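Local coordinates for protein 2-C-methyl-D-erythritol 2,4-cyclodiphosphate synthase (Thermus thermophilus, PDB 1IV3) that converts 4-diphosphocytidyl-2-C-methyl-D-erythritol 2-phosphate to 2-C-methyl-D-erythritol 2,4-cyclodiphosphate with release of CMP, a metal-dependent step of non-mevalonate isoprenoid synthesis, at residues Ala43-Leu48 / Ala144-Leu150. The protein carries 3 engineered substitutions. Residues are numbered along the deposited sequence; the frame is centred on the assembly and turned at random.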
ATOM      1  N   ALA A  43      -0.717   6.019 -10.535  1.00  8.07           N
ATOM      2  CA  ALA A  43      -1.161   5.695  -9.167  1.00  9.72           C
ATOM      3  C   ALA A  43      -1.793   6.896  -8.478  1.00  9.22           C
ATOM      4  O   ALA A  43      -2.768   6.750  -7.739  1.00  9.61           O
ATOM      5  CB  ALA A  43       0.018   5.169  -8.355  1.00 11.29           C
ATOM      6  N   LEU A  44      -1.255   8.104  -8.697  1.00  9.27           N
ATOM      7  CA  LEU A  44      -1.849   9.315  -8.125  1.00  8.75           C
ATOM      8  C   LEU A  44      -3.232   9.549  -8.710  1.00  8.53           C
ATOM      9  O   LEU A  44      -4.168   9.944  -8.016  1.00  9.86           O
ATOM     10  CB  LEU A  44      -0.959  10.547  -8.399  1.00  8.07           C
ATOM     11  CG  LEU A  44       0.336  10.568  -7.581  1.00 10.05           C
ATOM     12  CD1 LEU A  44       1.345  11.578  -8.111  1.00  7.69           C
ATOM     13  CD2 LEU A  44      -0.004  10.837  -6.116  1.00  6.53           C
ATOM     14  N   THR A  45      -3.367   9.302 -10.017  1.00  8.07           N
ATOM     15  CA  THR A  45      -4.660   9.560 -10.673  1.00  8.29           C
ATOM     16  C   THR A  45      -5.728   8.598 -10.138  1.00  8.50           C
ATOM     17  O   THR A  45      -6.855   8.985  -9.788  1.00  8.41           O
ATOM     18  CB  THR A  45      -4.534   9.419 -12.196  1.00  9.20           C
ATOM     19  OG1 THR A  45      -3.557  10.328 -12.730  1.00  9.05           O
ATOM     20  CG2 THR A  45      -5.848   9.793 -12.884  1.00  9.66           C
ATOM     21  N   ASP A  46      -5.366   7.314 -10.071  1.00  7.19           N
ATOM     22  CA  ASP A  46      -6.290   6.340  -9.485  1.00  5.95           C
ATOM     23  C   ASP A  46      -6.633   6.709  -8.038  1.00  8.95           C
ATOM     24  O   ASP A  46      -7.783   6.575  -7.620  1.00  9.10           O
ATOM     25  CB  ASP A  46      -5.734   4.921  -9.536  1.00  7.67           C
ATOM     26  CG  ASP A  46      -6.046   4.165 -10.816  1.00 11.30           C
ATOM     27  OD1 ASP A  46      -6.865   4.667 -11.618  1.00 13.37           O
ATOM     28  OD2 ASP A  46      -5.504   3.055 -11.026  1.00 10.31           O
ATOM     29  N   ALA A  47      -5.664   7.157  -7.239  1.00  7.20           N
ATOM     30  CA  ALA A  47      -5.940   7.505  -5.847  1.00  6.50           C
ATOM     31  C   ALA A  47      -6.942   8.650  -5.757  1.00  9.64           C
ATOM     32  O   ALA A  47      -7.858   8.622  -4.930  1.00  9.96           O
ATOM     33  CB  ALA A  47      -4.649   7.876  -5.124  1.00  5.50           C
ATOM     34  N   LEU A  48      -6.769   9.686  -6.608  1.00  7.92           N
ATOM     35  CA  LEU A  48      -7.720  10.799  -6.658  1.00  8.20           C
ATOM     36  C   LEU A  48      -9.109  10.339  -7.040  1.00 10.43           C
ATOM     37  O   LEU A  48     -10.101  10.696  -6.393  1.00 11.16           O
ATOM     38  CB  LEU A  48      -7.223  11.839  -7.672  1.00 10.83           C
ATOM     39  CG  LEU A  48      -5.968  12.624  -7.271  1.00 11.37           C
ATOM     40  CD1 LEU A  48      -5.461  13.471  -8.448  1.00 13.50           C
ATOM     41  CD2 LEU A  48      -6.217  13.542  -6.073  1.00 10.92           C
ATOM     42  N   ALA A 144       4.404   1.838  -8.376  1.00 10.14           N
ATOM     43  CA  ALA A 144       4.087   3.023  -7.588  1.00  7.94           C
ATOM     44  C   ALA A 144       2.886   2.699  -6.713  1.00  9.32           C
ATOM     45  O   ALA A 144       1.983   2.018  -7.202  1.00 13.85           O
ATOM     46  CB  ALA A 144       3.757   4.235  -8.452  1.00 11.78           C
ATOM     47  N   ARG A 145       2.886   3.196  -5.481  1.00  8.30           N
ATOM     48  CA  ARG A 145       1.681   3.147  -4.650  1.00  7.08           C
ATOM     49  C   ARG A 145       1.527   4.503  -3.990  1.00  9.22           C
ATOM     50  O   ARG A 145       2.536   5.078  -3.552  1.00 11.72           O
ATOM     51  CB  ARG A 145       1.755   2.016  -3.621  1.00 14.51           C
ATOM     52  CG  ARG A 145       2.035   0.659  -4.268  1.00 14.19           C
ATOM     53  CD  ARG A 145       1.937  -0.474  -3.243  1.00 19.65           C
ATOM     54  NE  ARG A 145       1.944  -1.758  -3.963  1.00 23.33           N
ATOM     55  CZ  ARG A 145       3.104  -2.323  -4.280  1.00 27.80           C
ATOM     56  NH1 ARG A 145       4.231  -1.725  -3.921  1.00 19.45           N
ATOM     57  NH2 ARG A 145       3.110  -3.475  -4.932  1.00 46.83           N
ATOM     58  N   ALA A 146       0.291   5.005  -3.974  1.00  6.29           N
ATOM     59  CA  ALA A 146       0.043   6.372  -3.556  1.00  9.49           C
ATOM     60  C   ALA A 146      -1.177   6.487  -2.639  1.00 12.34           C
ATOM     61  O   ALA A 146      -2.156   5.794  -2.914  1.00 10.60           O
ATOM     62  CB  ALA A 146      -0.198   7.305  -4.749  1.00 10.13           C
ATOM     63  N   VAL A 147      -1.077   7.367  -1.642  1.00  9.34           N
ATOM     64  CA  VAL A 147      -2.255   7.751  -0.842  1.00  8.52           C
ATOM     65  C   VAL A 147      -2.461   9.248  -1.013  1.00  9.02           C
ATOM     66  O   VAL A 147      -1.486  10.025  -0.978  1.00  9.73           O
ATOM     67  CB  VAL A 147      -2.093   7.409   0.649  1.00 11.91           C
ATOM     68  CG1 VAL A 147      -3.352   7.627   1.453  1.00 17.04           C
ATOM     69  CG2 VAL A 147      -1.681   5.945   0.812  1.00 12.31           C
ATOM     70  N   VAL A 148      -3.695   9.668  -1.208  1.00  7.72           N
ATOM     71  CA  VAL A 148      -3.938  11.119  -1.236  1.00  8.07           C
ATOM     72  C   VAL A 148      -4.922  11.457  -0.122  1.00  8.27           C
ATOM     73  O   VAL A 148      -5.754  10.638   0.318  1.00  9.83           O
ATOM     74  CB  VAL A 148      -4.490  11.619  -2.584  1.00  9.88           C
ATOM     75  CG1 VAL A 148      -3.479  11.438  -3.705  1.00 11.87           C
ATOM     76  CG2 VAL A 148      -5.787  10.892  -2.903  1.00  8.60           C
ATOM     77  N   LEU A 149      -4.806  12.700   0.336  1.00  9.45           N
ATOM     78  CA  LEU A 149      -5.699  13.173   1.399  1.00  9.37           C
ATOM     79  C   LEU A 149      -6.353  14.457   0.905  1.00 15.09           C
ATOM     80  O   LEU A 149      -5.634  15.305   0.356  1.00 12.39           O
ATOM     81  CB  LEU A 149      -4.883  13.376   2.662  1.00 17.63           C
ATOM     82  CG  LEU A 149      -5.592  13.828   3.935  1.00 24.57           C
ATOM     83  CD1 LEU A 149      -6.566  12.764   4.409  1.00 20.48           C
ATOM     84  CD2 LEU A 149      -4.552  14.173   5.003  1.00 17.88           C
ATOM     85  N   LEU A 150      -7.650  14.568   1.104  1.00 10.84           N
ATOM     86  CA  LEU A 150      -8.381  15.723   0.592  1.00 14.77           C
ATOM     87  C   LEU A 150      -9.339  16.290   1.643  1.00 15.73           C
ATOM     88  O   LEU A 150      -9.965  15.493   2.338  1.00 13.89           O
ATOM     89  CB  LEU A 150      -9.184  15.330  -0.647  1.00 15.08           C
ATOM     90  CG  LEU A 150      -8.405  14.673  -1.792  1.00 19.11           C
ATOM     91  CD1 LEU A 150      -8.668  13.179  -1.785  1.00 11.75           C
ATOM     92  CD2 LEU A 150      -8.770  15.269  -3.138  1.00 22.56           C
TER
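Helix segment 43-48 packs on strand segment 144-150, with L44 over A146 and A47 over V148. The axes come within 7.4 Å and run 37° apart in direction. The contact is apolar, without hydrogen bonds. Four alanines, A43, A47, A144 and A146, line the interface, consistent with the close backbones: CA of L44 and CA of A146 are 5.8 Å apart. A43 CB meets A144 CB at 3.9 Å. This end lies next to the magnesium site, close to D8, a ligand of the ion. L44 reaches A146 CB with CD2, at 3.8 Å. V148 sits against the peptide that joins A47 to L48. Its CG2 lies 3.7 Å from A47 O. CG1 is anti to the carbonyl carbon (chi1 -65°), which brings both methyls against A47 CB. L48 crosses V148 at about a right angle, its CD2 4.2 Å from V148 CG2. An alanine in place of V148 would probably open a gap beneath A47 and L48. Helix 39-50 lies on one face of the mixed sheet, and L44 also touches A94 of strand 91-99. V147 and L149 face the second subunit. Strands 3-14 and 91-99 flank strand 141-150, and L77 of helix 73-86 packs on L44 and L48.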